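Local coordinates for putative cell adhesion protein (Bacteroides fragilis, PDB 4H40) that probably serves as a fimbrillin-like subunit of a distinct type of pilus used by this gut bacterium for cell adhesion, at residues P25-P29 / G294-N298; N133-G137 / I209-L213; R183-R189 / Y297-V303; G203-I209 / S266-N272; V257-R263 / T287-A293. Residue numbers count along the deposited sequence, not the author numbering.

Interaction 1 (P25-P29 / G294-N298)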
# COMPACT_ATOMS: atom_id res chain seq x y z
N PRO B 25 -16.86 18.12 5.90
CA PRO B 25 -15.87 17.28 6.60
C PRO B 25 -14.85 16.66 5.65
O PRO B 25 -15.09 16.53 4.44
CB PRO B 25 -16.74 16.21 7.26
CG PRO B 25 -17.89 16.09 6.35
CD PRO B 25 -18.17 17.45 5.84
N SER B 26 -13.74 16.24 6.20
CA SER B 26 -12.67 15.56 5.48
C SER B 26 -13.18 14.23 4.87
O SER B 26 -13.93 13.51 5.55
CB SER B 26 -11.53 15.32 6.44
OG SER B 26 -10.47 14.66 5.77
N ILE B 27 -12.81 13.91 3.60
CA ILE B 27 -13.19 12.67 2.91
C ILE B 27 -11.96 11.97 2.33
O ILE B 27 -10.88 12.54 2.27
CB ILE B 27 -14.26 12.89 1.80
CG1 ILE B 27 -13.79 13.88 0.71
CG2 ILE B 27 -15.65 13.24 2.35
CD1 ILE B 27 -14.00 13.34 -0.73
N SER B 28 -12.12 10.74 1.87
CA SER B 28 -11.00 10.01 1.27
C SER B 28 -10.69 10.55 -0.12
O SER B 28 -11.62 10.99 -0.82
CB SER B 28 -11.31 8.52 1.20
OG SER B 28 -11.26 7.94 2.49
N PRO B 29 -9.42 10.46 -0.60
CA PRO B 29 -9.13 10.90 -1.97
C PRO B 29 -9.89 10.11 -3.05
O PRO B 29 -10.45 9.03 -2.83
CB PRO B 29 -7.62 10.66 -2.10
CG PRO B 29 -7.13 10.58 -0.73
CD PRO B 29 -8.20 9.95 0.06
N GLY B 294 -8.21 18.83 2.98
CA GLY B 294 -9.58 18.32 2.98
C GLY B 294 -9.72 16.83 2.78
O GLY B 294 -10.84 16.34 2.70
N HIS B 295 -8.58 16.07 2.75
CA HIS B 295 -8.62 14.62 2.56
C HIS B 295 -8.12 13.83 3.75
O HIS B 295 -7.30 14.33 4.53
CB HIS B 295 -7.81 14.21 1.33
CG HIS B 295 -8.42 14.70 0.06
ND1 HIS B 295 -7.76 15.60 -0.74
CD2 HIS B 295 -9.63 14.43 -0.49
CE1 HIS B 295 -8.56 15.82 -1.76
NE2 HIS B 295 -9.70 15.16 -1.65
N SER B 296 -8.65 12.60 3.91
CA SER B 296 -8.32 11.65 4.97
C SER B 296 -7.52 10.51 4.40
O SER B 296 -7.89 9.95 3.37
CB SER B 296 -9.57 11.11 5.64
OG SER B 296 -10.23 12.07 6.44
N TYR B 297 -6.44 10.16 5.08
CA TYR B 297 -5.57 9.07 4.70
C TYR B 297 -5.69 8.09 5.84
O TYR B 297 -5.07 8.27 6.89
CB TYR B 297 -4.14 9.61 4.39
CG TYR B 297 -4.18 10.66 3.29
CD1 TYR B 297 -4.44 12.00 3.59
CD2 TYR B 297 -4.11 10.29 1.96
CE1 TYR B 297 -4.60 12.94 2.58
CE2 TYR B 297 -4.24 11.23 0.94
CZ TYR B 297 -4.53 12.55 1.26
OH TYR B 297 -4.65 13.48 0.25
N ASN B 298 -6.68 7.20 5.70
CA ASN B 298 -7.08 6.17 6.67
C ASN B 298 -6.35 4.87 6.49
O ASN B 298 -6.24 4.38 5.39
CB ASN B 298 -8.57 5.91 6.52
CG ASN B 298 -9.36 7.17 6.56
OD1 ASN B 298 -9.06 8.07 7.35
ND2 ASN B 298 -10.36 7.28 5.69
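The backbones of P25-P29 and G294-N298 run side by side only briefly, their end-to-end directions 72° apart. They are joined by a single bridge between I27 and H295, whose CA atoms lie 5.0 Å apart. Two main-chain hydrogen bonds hold it: I27 N to G294 O at 3.3 Å and S296 N to I27 O at 2.8 Å. Close CA-H...O contacts back them up, H295 CA to I27 O at 3.1 Å and S26 CA to G294 O at 3.4 Å. G294 has a positive phi of 85°, a conformation that favours glycine. The CA-to-CB bond of S26 points toward the partner, and S26 OG and S296 OG share a hydrogen bond of 2.7 Å. At the other end P29 CG rests 3.4 Å from Y297 CE2, while P29 CD lies 3.3 Å from S296 O. H295 and Y297 direct their polar ends to T292, through H295 ND1 to T292 OG1 and Y297 OH to T292 N. The N-terminal loop following strand 23-24 is thus tied to the start of strand 296-305; G294, H295 and Y297 pair in turn with T181, R183 and Q185 of strand 177-190.

Interaction 2 (N133-G137 / I209-L213)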
# COMPACT_ATOMS: atom_id res chain seq x y z
N ASN B 133 -0.77 31.06 11.86
CA ASN B 133 0.34 30.14 12.05
C ASN B 133 -0.25 28.72 12.20
O ASN B 133 -1.09 28.49 13.09
CB ASN B 133 1.17 30.55 13.29
CG ASN B 133 1.92 31.85 13.18
OD1 ASN B 133 2.46 32.20 12.13
ND2 ASN B 133 2.00 32.60 14.28
N ILE B 134 0.12 27.79 11.31
CA ILE B 134 -0.41 26.43 11.36
C ILE B 134 0.69 25.43 11.07
O ILE B 134 1.38 25.55 10.05
CB ILE B 134 -1.68 26.21 10.47
CG1 ILE B 134 -2.06 24.73 10.37
CG2 ILE B 134 -1.55 26.84 9.08
CD1 ILE B 134 -3.46 24.46 10.57
N GLY B 135 0.84 24.46 11.97
CA GLY B 135 1.81 23.37 11.87
C GLY B 135 1.14 22.02 11.68
O GLY B 135 0.01 21.93 11.20
N ASN B 136 1.85 20.95 12.04
CA ASN B 136 1.35 19.60 11.98
C ASN B 136 0.71 19.29 13.30
O ASN B 136 1.05 19.94 14.31
CB ASN B 136 2.45 18.61 11.62
CG ASN B 136 2.98 18.79 10.22
OD1 ASN B 136 2.23 18.69 9.24
ND2 ASN B 136 4.29 19.07 10.12
N GLY B 137 -0.24 18.35 13.29
CA GLY B 137 -0.95 17.97 14.51
C GLY B 137 -2.05 18.92 14.88
O GLY B 137 -2.34 19.11 16.07
N ILE B 209 7.38 14.56 7.22
CA ILE B 209 6.27 15.36 6.69
C ILE B 209 6.75 16.83 6.50
O ILE B 209 7.90 17.15 6.79
CB ILE B 209 5.01 15.20 7.57
CG1 ILE B 209 5.37 15.14 9.09
CG2 ILE B 209 4.26 13.97 7.14
CD1 ILE B 209 4.29 15.58 10.04
N GLN B 210 5.89 17.69 5.92
CA GLN B 210 6.19 19.09 5.65
C GLN B 210 6.62 19.82 6.90
O GLN B 210 5.97 19.68 7.94
CB GLN B 210 4.96 19.80 5.07
CG GLN B 210 5.16 21.26 4.67
CD GLN B 210 5.70 21.36 3.28
OE1 GLN B 210 4.99 21.09 2.30
NE2 GLN B 210 6.97 21.71 3.16
N GLN B 211 7.72 20.59 6.79
CA GLN B 211 8.13 21.48 7.87
C GLN B 211 7.27 22.74 7.71
O GLN B 211 7.18 23.24 6.59
CB GLN B 211 9.64 21.76 7.84
CG GLN B 211 10.17 22.40 9.14
CD GLN B 211 10.30 21.42 10.29
OE1 GLN B 211 9.45 21.37 11.20
NE2 GLN B 211 11.36 20.61 10.28
N PRO B 212 6.54 23.21 8.76
CA PRO B 212 5.66 24.39 8.60
C PRO B 212 6.31 25.65 7.99
O PRO B 212 7.45 26.03 8.33
CB PRO B 212 5.17 24.67 10.02
CG PRO B 212 5.30 23.35 10.72
CD PRO B 212 6.49 22.67 10.13
N LEU B 213 5.56 26.30 7.04
CA LEU B 213 5.98 27.49 6.27
C LEU B 213 6.50 28.64 7.16
O LEU B 213 5.92 28.93 8.20
CB LEU B 213 4.81 28.00 5.41
O HOH W 1 2.98 17.40 6.23
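Along N133-G137 the approach to I209-L213 begins at I134, whose carbonyl O lies 3.9 Å from P212 CB while its side chain turns away and packs on L140. G135 comes next and makes the closest backbone approach, its CA 5.2 Å from P212 CA. G135 CA lies 3.7 Å from P212 CG, so the proline ring rests against the main chain. N136 then supplies the main link. Its CA-to-CB bond points at the other segment, and N136 ND2 donates a hydrogen bond of 2.8 Å to Q210 O. The flat amide also packs on an apolar neighbour, with N136 CG 3.5 Å from I209 CD1. The other amide atom, N136 OD1, accepts a hydrogen bond from L258 N and a weak one from water 1 at 3.4 Å; the same water accepts from Q210 N at 2.9 Å. One asparagine therefore engages both the carbonyl and, through water, the NH of Q210. Beyond it, G137 pairs through its backbone with G256. The two segments run roughly opposite ways, 160° apart, but form no strand pairing. This is loop-to-loop packing fixed by an asparagine side chain that bonds to main-chain groups, and it joins the loop before strand 141-142 to the one leaving strand 197-207 in a two-domain, all-beta fimbrillin-like fold.

Interaction 3 (R183-R189 / Y297-V303)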
# COMPACT_ATOMS: atom_id res chain seq x y z
N ARG B 183 -5.59 14.90 6.80
CA ARG B 183 -5.87 14.15 8.00
C ARG B 183 -5.38 12.73 7.83
O ARG B 183 -5.57 12.14 6.77
CB ARG B 183 -7.37 14.17 8.29
CG ARG B 183 -7.75 13.38 9.54
CD ARG B 183 -9.22 13.45 9.82
NE ARG B 183 -9.67 12.25 10.50
CZ ARG B 183 -10.28 12.24 11.67
NH1 ARG B 183 -10.53 13.38 12.31
NH2 ARG B 183 -10.66 11.09 12.22
N MSE B 184 -4.74 12.19 8.85
CA MSE B 184 -4.29 10.80 8.87
C MSE B 184 -5.01 10.12 10.02
O MSE B 184 -5.17 10.72 11.09
CB MSE B 184 -2.77 10.66 8.98
CG MSE B 184 -2.06 11.15 7.73
SE MSE B 184 -0.15 10.78 7.66
CE MSE B 184 -0.23 9.06 6.81
N GLN B 185 -5.53 8.91 9.78
CA GLN B 185 -6.19 8.15 10.80
C GLN B 185 -5.69 6.72 10.79
O GLN B 185 -5.53 6.14 9.73
CB GLN B 185 -7.69 8.20 10.60
CG GLN B 185 -8.41 7.57 11.74
CD GLN B 185 -9.86 7.52 11.48
OE1 GLN B 185 -10.59 8.43 11.84
NE2 GLN B 185 -10.30 6.45 10.87
N PHE B 186 -5.44 6.17 11.98
CA PHE B 186 -4.99 4.81 12.21
C PHE B 186 -5.97 4.13 13.17
O PHE B 186 -6.23 4.63 14.27
CB PHE B 186 -3.54 4.79 12.75
CG PHE B 186 -2.59 5.64 11.93
CD1 PHE B 186 -1.96 5.12 10.80
CD2 PHE B 186 -2.36 6.96 12.25
CE1 PHE B 186 -1.15 5.92 10.01
CE2 PHE B 186 -1.55 7.77 11.44
CZ PHE B 186 -0.96 7.24 10.32
N THR B 187 -6.59 3.03 12.70
CA THR B 187 -7.43 2.15 13.48
C THR B 187 -6.55 0.93 13.73
O THR B 187 -6.08 0.32 12.76
CB THR B 187 -8.76 1.83 12.78
OG1 THR B 187 -9.47 3.05 12.52
CG2 THR B 187 -9.62 0.90 13.59
N VAL B 188 -6.24 0.65 15.02
CA VAL B 188 -5.41 -0.51 15.41
C VAL B 188 -6.32 -1.54 16.05
O VAL B 188 -6.88 -1.28 17.13
CB VAL B 188 -4.22 -0.17 16.33
CG1 VAL B 188 -3.37 -1.40 16.57
CG2 VAL B 188 -3.39 0.99 15.79
N ARG B 189 -6.50 -2.69 15.40
CA ARG B 189 -7.37 -3.76 15.89
C ARG B 189 -6.61 -4.76 16.74
O ARG B 189 -5.42 -5.00 16.51
CB ARG B 189 -8.01 -4.48 14.72
CG ARG B 189 -9.09 -3.71 14.00
CD ARG B 189 -9.62 -4.53 12.86
NE ARG B 189 -10.66 -3.83 12.11
CZ ARG B 189 -10.95 -4.05 10.83
NH1 ARG B 189 -10.27 -4.95 10.13
NH2 ARG B 189 -11.92 -3.36 10.24
N TYR B 297 -6.44 10.16 5.08
CA TYR B 297 -5.57 9.07 4.70
C TYR B 297 -5.69 8.09 5.84
O TYR B 297 -5.07 8.27 6.89
CB TYR B 297 -4.14 9.61 4.39
CG TYR B 297 -4.18 10.66 3.29
CD1 TYR B 297 -4.44 12.00 3.59
CD2 TYR B 297 -4.11 10.29 1.96
CE1 TYR B 297 -4.60 12.94 2.58
CE2 TYR B 297 -4.24 11.23 0.94
CZ TYR B 297 -4.53 12.55 1.26
OH TYR B 297 -4.65 13.48 0.25
N ASN B 298 -6.68 7.20 5.70
CA ASN B 298 -7.08 6.17 6.67
C ASN B 298 -6.35 4.87 6.49
O ASN B 298 -6.24 4.38 5.39
CB ASN B 298 -8.57 5.91 6.52
CG ASN B 298 -9.36 7.17 6.56
OD1 ASN B 298 -9.06 8.07 7.35
ND2 ASN B 298 -10.36 7.28 5.69
N TYR B 299 -5.86 4.31 7.58
CA TYR B 299 -5.15 3.05 7.65
C TYR B 299 -5.85 2.17 8.67
O TYR B 299 -6.44 2.70 9.61
CB TYR B 299 -3.69 3.28 8.02
CG TYR B 299 -2.89 3.94 6.92
CD1 TYR B 299 -2.91 5.33 6.75
CD2 TYR B 299 -2.08 3.19 6.07
CE1 TYR B 299 -2.19 5.94 5.73
CE2 TYR B 299 -1.33 3.80 5.07
CZ TYR B 299 -1.42 5.17 4.88
OH TYR B 299 -0.73 5.73 3.84
N THR B 300 -5.86 0.83 8.44
CA THR B 300 -6.45 -0.15 9.36
C THR B 300 -5.35 -1.18 9.61
O THR B 300 -4.88 -1.84 8.68
CB THR B 300 -7.79 -0.69 8.86
OG1 THR B 300 -8.58 0.43 8.49
CG2 THR B 300 -8.55 -1.40 9.92
N ALA B 301 -4.86 -1.20 10.85
CA ALA B 301 -3.78 -2.10 11.21
C ALA B 301 -4.30 -3.16 12.22
O ALA B 301 -5.20 -2.87 13.00
CB ALA B 301 -2.61 -1.30 11.77
N THR B 302 -3.76 -4.40 12.18
CA THR B 302 -4.15 -5.44 13.13
C THR B 302 -2.91 -5.97 13.82
O THR B 302 -1.97 -6.35 13.14
CB THR B 302 -4.91 -6.56 12.42
OG1 THR B 302 -6.04 -6.01 11.76
CG2 THR B 302 -5.35 -7.65 13.36
N VAL B 303 -2.93 -6.03 15.15
CA VAL B 303 -1.85 -6.61 15.94
C VAL B 303 -2.18 -8.10 16.16
O VAL B 303 -3.24 -8.41 16.70
CB VAL B 303 -1.59 -5.86 17.27
CG1 VAL B 303 -0.39 -6.44 18.00
CG2 VAL B 303 -1.37 -4.39 17.01
O HOH W 2 -10.18 9.83 8.88
O HOH W 3 -9.04 4.11 10.07
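M184, F186 and V188 share one apolar face of the sheet with Y297, Y299 and A301. At its centre the F186 and Y299 rings lie nearly parallel, planes at 21°, but slid apart with centroids 5.6 Å from each other, so they barely overlap; F186 CE1 and Y299 CD1 are 3.8 Å apart. M184, a selenomethionine, reaches along the face to place CE 3.8 Å from Y299 CE1, and V188 CG1 meets V303 CG2 at 3.6 Å. Strand 266-275 packs over this layer, with V269 against F186 and L271 against V188. Beneath the side chains, seven main-chain hydrogen bonds join the strands, from Y297 N to R183 O (2.7 Å) to V303 N to R189 O (3.0 Å). Each odd-numbered residue from 185 to 189 both donates and accepts. The opposite face is polar. R183 NH2 bonds to Q185 OE1 at 2.7 Å, water 2 connects R183 NE with N298 OD1, and water 3 joins Q185 NE2, T187 OG1 and Y299 O. Farther along, T300 CG2 lies over the R189 guanidinium, 3.7 Å from R189 CZ. The regular alternation of donors and acceptors, with the strand directions only 22° apart, is that of a parallel strand pair; with its apolar face packed on a second sheet, it forms part of one layer of a beta-sandwich, consistent with the transthyretin-like clan of the fimbrillins.

Interaction 4 (G203-I209 / S266-N272)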
# COMPACT_ATOMS: atom_id res chain seq x y z
N GLY B 203 3.07 7.06 21.95
CA GLY B 203 2.00 6.99 20.96
C GLY B 203 2.42 6.68 19.54
O GLY B 203 3.33 5.88 19.30
N ILE B 204 1.77 7.33 18.57
CA ILE B 204 2.06 7.16 17.14
C ILE B 204 2.81 8.39 16.63
O ILE B 204 2.30 9.51 16.70
CB ILE B 204 0.75 6.90 16.34
CG1 ILE B 204 0.10 5.59 16.79
CG2 ILE B 204 1.00 6.94 14.81
CD1 ILE B 204 -1.30 5.52 16.51
N GLU B 205 4.04 8.18 16.15
CA GLU B 205 4.88 9.24 15.61
C GLU B 205 5.00 9.09 14.08
O GLU B 205 5.45 8.07 13.56
CB GLU B 205 6.25 9.25 16.29
CG GLU B 205 7.09 10.44 15.86
CD GLU B 205 8.25 10.76 16.78
OE1 GLU B 205 9.00 9.83 17.15
OE2 GLU B 205 8.42 11.96 17.10
N ILE B 206 4.52 10.12 13.38
CA ILE B 206 4.55 10.29 11.95
C ILE B 206 5.78 11.19 11.67
O ILE B 206 5.94 12.22 12.31
CB ILE B 206 3.20 10.86 11.46
CG1 ILE B 206 2.02 9.99 11.97
CG2 ILE B 206 3.16 11.02 9.93
CD1 ILE B 206 0.65 10.50 11.67
N SER B 207 6.68 10.74 10.79
CA SER B 207 7.94 11.41 10.46
C SER B 207 8.11 11.56 8.95
O SER B 207 7.60 10.73 8.19
CB SER B 207 9.12 10.60 11.01
OG SER B 207 9.37 10.86 12.38
N GLY B 208 8.84 12.60 8.55
CA GLY B 208 9.12 12.89 7.15
C GLY B 208 8.02 13.67 6.47
O GLY B 208 7.75 13.47 5.28
N ILE B 209 7.38 14.56 7.22
CA ILE B 209 6.27 15.36 6.69
C ILE B 209 6.75 16.83 6.50
O ILE B 209 7.90 17.15 6.79
CB ILE B 209 5.01 15.20 7.57
CG1 ILE B 209 5.37 15.14 9.09
CG2 ILE B 209 4.26 13.97 7.14
CD1 ILE B 209 4.29 15.58 10.04
N SER B 266 9.89 8.88 1.70
CA SER B 266 9.13 8.03 2.61
C SER B 266 8.62 8.81 3.82
O SER B 266 9.28 9.73 4.31
CB SER B 266 9.98 6.87 3.11
OG SER B 266 10.43 6.10 2.01
N ILE B 267 7.42 8.43 4.28
CA ILE B 267 6.79 8.90 5.51
C ILE B 267 6.80 7.68 6.44
O ILE B 267 6.16 6.68 6.09
CB ILE B 267 5.36 9.51 5.28
CG1 ILE B 267 5.45 10.87 4.57
CG2 ILE B 267 4.61 9.65 6.62
CD1 ILE B 267 4.17 11.33 3.91
N SER B 268 7.57 7.71 7.55
CA SER B 268 7.56 6.62 8.51
C SER B 268 6.50 6.91 9.58
O SER B 268 6.26 8.06 9.96
CB SER B 268 8.93 6.38 9.14
OG SER B 268 9.13 7.08 10.35
N VAL B 269 5.83 5.84 10.02
CA VAL B 269 4.79 5.83 11.03
C VAL B 269 5.23 4.81 12.11
O VAL B 269 5.25 3.61 11.84
CB VAL B 269 3.39 5.52 10.43
CG1 VAL B 269 2.34 5.39 11.53
CG2 VAL B 269 2.97 6.58 9.44
N LEU B 270 5.61 5.31 13.30
CA LEU B 270 6.00 4.44 14.41
C LEU B 270 4.88 4.32 15.43
O LEU B 270 4.52 5.30 16.07
CB LEU B 270 7.24 4.96 15.12
CG LEU B 270 8.59 4.69 14.55
CD1 LEU B 270 9.63 5.30 15.45
CD2 LEU B 270 8.85 3.21 14.45
N LEU B 271 4.37 3.11 15.63
CA LEU B 271 3.32 2.86 16.59
C LEU B 271 3.93 2.25 17.83
O LEU B 271 4.54 1.19 17.74
CB LEU B 271 2.25 1.93 15.98
CG LEU B 271 1.56 2.44 14.71
CD1 LEU B 271 2.30 1.97 13.46
CD2 LEU B 271 0.16 1.99 14.64
N ASN B 272 3.83 2.95 18.96
CA ASN B 272 4.32 2.51 20.27
C ASN B 272 3.12 2.06 21.05
O ASN B 272 2.30 2.89 21.48
CB ASN B 272 5.07 3.63 20.96
CG ASN B 272 6.21 4.16 20.14
OD1 ASN B 272 7.28 3.60 20.12
ND2 ASN B 272 5.98 5.24 19.42
O HOH W 4 8.53 7.34 18.62
O HOH W 5 10.40 12.65 3.49
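Side chains of I204, I206, I267, V269 and L271 interdigitate beneath strands that run antiparallel at 169°. I204 straddles two neighbours, its CG2 3.9 Å from V269 CG1 and its CG1 4.0 Å from L271 CG. I206 fits the next gap in the same way, with CG2 3.9 Å from I267 CG2 and CG1 4.4 Å from V269 CG2. At the end of the row I209 CG2 comes within 4.2 Å of I267 CD1. I206 presses on M184 and F186, V269 on F186 and L271 on V188 of strand 177-190, which makes this four-stranded antiparallel sheet the second layer of a beta-sandwich. G208, at phi 84°, lies so close to the partner strand that a CB would clash with S266 O; separately, G208 O lies 3.5 Å from I267 CG1. On the other face lie E205, S207, S268 and L270, where S207 CB nears S268 OG at 3.6 Å. Main-chain bonds set the spacing: E205 N to L270 O at 2.9 Å, L270 N to E205 O at 2.8 Å and S207 N to S268 O at 2.8 Å. The N272 side chain reaches across to the facing strand, so that N272 ND2 (2.7 Å) and N272 N (3.0 Å) both donate to G203 O.

Interaction 5 (V257-R263 / T287-A293)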
# COMPACT_ATOMS: atom_id res chain seq x y z
N VAL B 257 -2.20 16.86 9.26
CA VAL B 257 -0.88 16.98 8.67
C VAL B 257 -1.00 18.01 7.56
O VAL B 257 -2.03 18.10 6.90
CB VAL B 257 -0.20 15.64 8.21
CG1 VAL B 257 0.07 14.72 9.39
CG2 VAL B 257 -1.01 14.91 7.16
N LEU B 258 0.02 18.83 7.40
CA LEU B 258 -0.00 19.86 6.38
C LEU B 258 0.11 19.23 5.00
O LEU B 258 0.82 18.23 4.89
CB LEU B 258 1.18 20.83 6.58
CG LEU B 258 1.21 21.67 7.83
CD1 LEU B 258 2.54 22.42 7.90
CD2 LEU B 258 0.06 22.66 7.87
N PRO B 259 -0.53 19.80 3.92
CA PRO B 259 -0.35 19.23 2.58
C PRO B 259 1.14 19.08 2.26
O PRO B 259 1.92 20.02 2.47
CB PRO B 259 -1.05 20.24 1.67
CG PRO B 259 -2.09 20.85 2.55
CD PRO B 259 -1.41 20.99 3.88
N THR B 260 1.54 17.84 1.91
CA THR B 260 2.93 17.52 1.62
C THR B 260 3.06 16.50 0.51
O THR B 260 2.29 15.55 0.43
CB THR B 260 3.70 17.07 2.89
OG1 THR B 260 5.10 17.03 2.58
CG2 THR B 260 3.26 15.74 3.43
N ASP B 261 4.06 16.74 -0.35
CA ASP B 261 4.48 15.91 -1.47
C ASP B 261 5.65 15.02 -1.03
O ASP B 261 6.77 15.50 -0.86
CB ASP B 261 4.88 16.79 -2.69
CG ASP B 261 5.45 16.02 -3.88
OD1 ASP B 261 5.13 14.81 -4.03
OD2 ASP B 261 6.21 16.63 -4.67
N ALA B 262 5.38 13.73 -0.87
CA ALA B 262 6.37 12.73 -0.47
C ALA B 262 6.30 11.52 -1.41
O ALA B 262 6.56 10.38 -1.01
CB ALA B 262 6.14 12.31 0.97
N ARG B 263 5.96 11.78 -2.68
CA ARG B 263 5.84 10.80 -3.77
C ARG B 263 7.18 10.13 -4.08
O ARG B 263 7.23 8.96 -4.47
CB ARG B 263 5.32 11.50 -5.03
CG ARG B 263 3.82 11.83 -4.97
CD ARG B 263 3.40 12.59 -6.21
NE ARG B 263 4.00 13.92 -6.25
CZ ARG B 263 4.02 14.71 -7.31
NH1 ARG B 263 3.47 14.31 -8.45
NH2 ARG B 263 4.60 15.90 -7.25
N THR B 287 5.91 5.12 1.14
CA THR B 287 6.51 5.81 0.02
C THR B 287 5.37 6.16 -0.97
O THR B 287 4.30 5.54 -0.92
CB THR B 287 7.63 4.92 -0.54
OG1 THR B 287 8.42 5.62 -1.51
CG2 THR B 287 7.09 3.61 -1.09
N GLY B 288 5.59 7.18 -1.81
CA GLY B 288 4.65 7.64 -2.83
C GLY B 288 3.36 8.22 -2.31
O GLY B 288 2.28 7.71 -2.64
N LEU B 289 3.44 9.29 -1.50
CA LEU B 289 2.27 9.91 -0.89
C LEU B 289 2.08 11.40 -1.28
O LEU B 289 3.06 12.15 -1.24
CB LEU B 289 2.35 9.77 0.64
CG LEU B 289 1.67 8.55 1.29
CD1 LEU B 289 1.95 8.48 2.78
CD2 LEU B 289 0.15 8.59 1.10
N TYR B 290 0.82 11.80 -1.65
CA TYR B 290 0.37 13.16 -2.01
C TYR B 290 -0.80 13.53 -1.11
O TYR B 290 -1.98 13.23 -1.40
CB TYR B 290 0.00 13.28 -3.51
CG TYR B 290 0.20 14.68 -4.07
CD1 TYR B 290 1.48 15.21 -4.24
CD2 TYR B 290 -0.89 15.47 -4.44
CE1 TYR B 290 1.67 16.50 -4.74
CE2 TYR B 290 -0.71 16.75 -4.97
CZ TYR B 290 0.58 17.27 -5.11
OH TYR B 290 0.78 18.54 -5.61
N LEU B 291 -0.45 14.09 0.06
CA LEU B 291 -1.41 14.48 1.11
C LEU B 291 -1.89 15.88 0.80
O LEU B 291 -1.08 16.81 0.69
CB LEU B 291 -0.72 14.38 2.49
CG LEU B 291 0.07 13.06 2.81
CD1 LEU B 291 0.78 13.13 4.18
CD2 LEU B 291 -0.84 11.86 2.80
N THR B 292 -3.20 16.02 0.52
CA THR B 292 -3.77 17.33 0.18
C THR B 292 -4.86 17.74 1.20
O THR B 292 -5.38 16.90 1.94
CB THR B 292 -4.30 17.34 -1.27
OG1 THR B 292 -5.25 16.30 -1.46
CG2 THR B 292 -3.21 17.14 -2.27
N ALA B 293 -5.18 19.06 1.21
CA ALA B 293 -6.16 19.71 2.07
C ALA B 293 -7.53 19.13 1.88
O ALA B 293 -7.96 18.99 0.75
CB ALA B 293 -6.20 21.19 1.76
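D261 and R263 form a salt bridge within their own segment, R263 NE to D261 OD1 at 2.6 Å, reinforced by R263 NH2 to D261 OD2 at 3.1 Å. The pair lies beside Y290: the guanidinium turns one face to the ring, with R263 NE 3.5 Å from Y290 CD1, while D261 OD1 meets the ring edge 3.7 Å from that same CD1. Main-chain hydrogen bonds follow, A262 N to L289 O at 2.8 Å, then T260 N to L291 O and L291 N to T260 O, both 3.1 Å. On the other face L291 CD1 packs 3.7 Å from T260 CG2 and 3.9 Å from V257 CG2; beyond the strands, P259 CG touches A293 CB at 4.2 Å. The antiparallel strands 260-262 and 289-291 belong to a small sheet with strand 230-231. The chain turns at R263 toward strand 266-275, and at G288 it comes out of strand 278-287 into 289-291; I267 of strand 266-275 packs beneath A262, L289 and L291.

Interactions 3 and 4 belong to the two facing layers of the sandwich, centres about 12 Å apart, with F186 CE2 3.5 Å from I206 CD1. Interaction 5 lies at one end of them: I267 CD1 of interaction 4 is 3.7 Å from A262 CB, and M184 CG of interaction 3 is 4.0 Å from V257 CG2. Interactions 1 and 3 share Y297 and N298 on strand 296-305; Y297 OH reaches T292 N of interaction 5 at 2.9 Å. Interaction 2 shares I209 with interaction 4 and joins interaction 5 through N136 OD1 and L258 N, 2.9 Å apart. Interactions 1 and 2 do not touch, their nearest atoms about 10 Å apart.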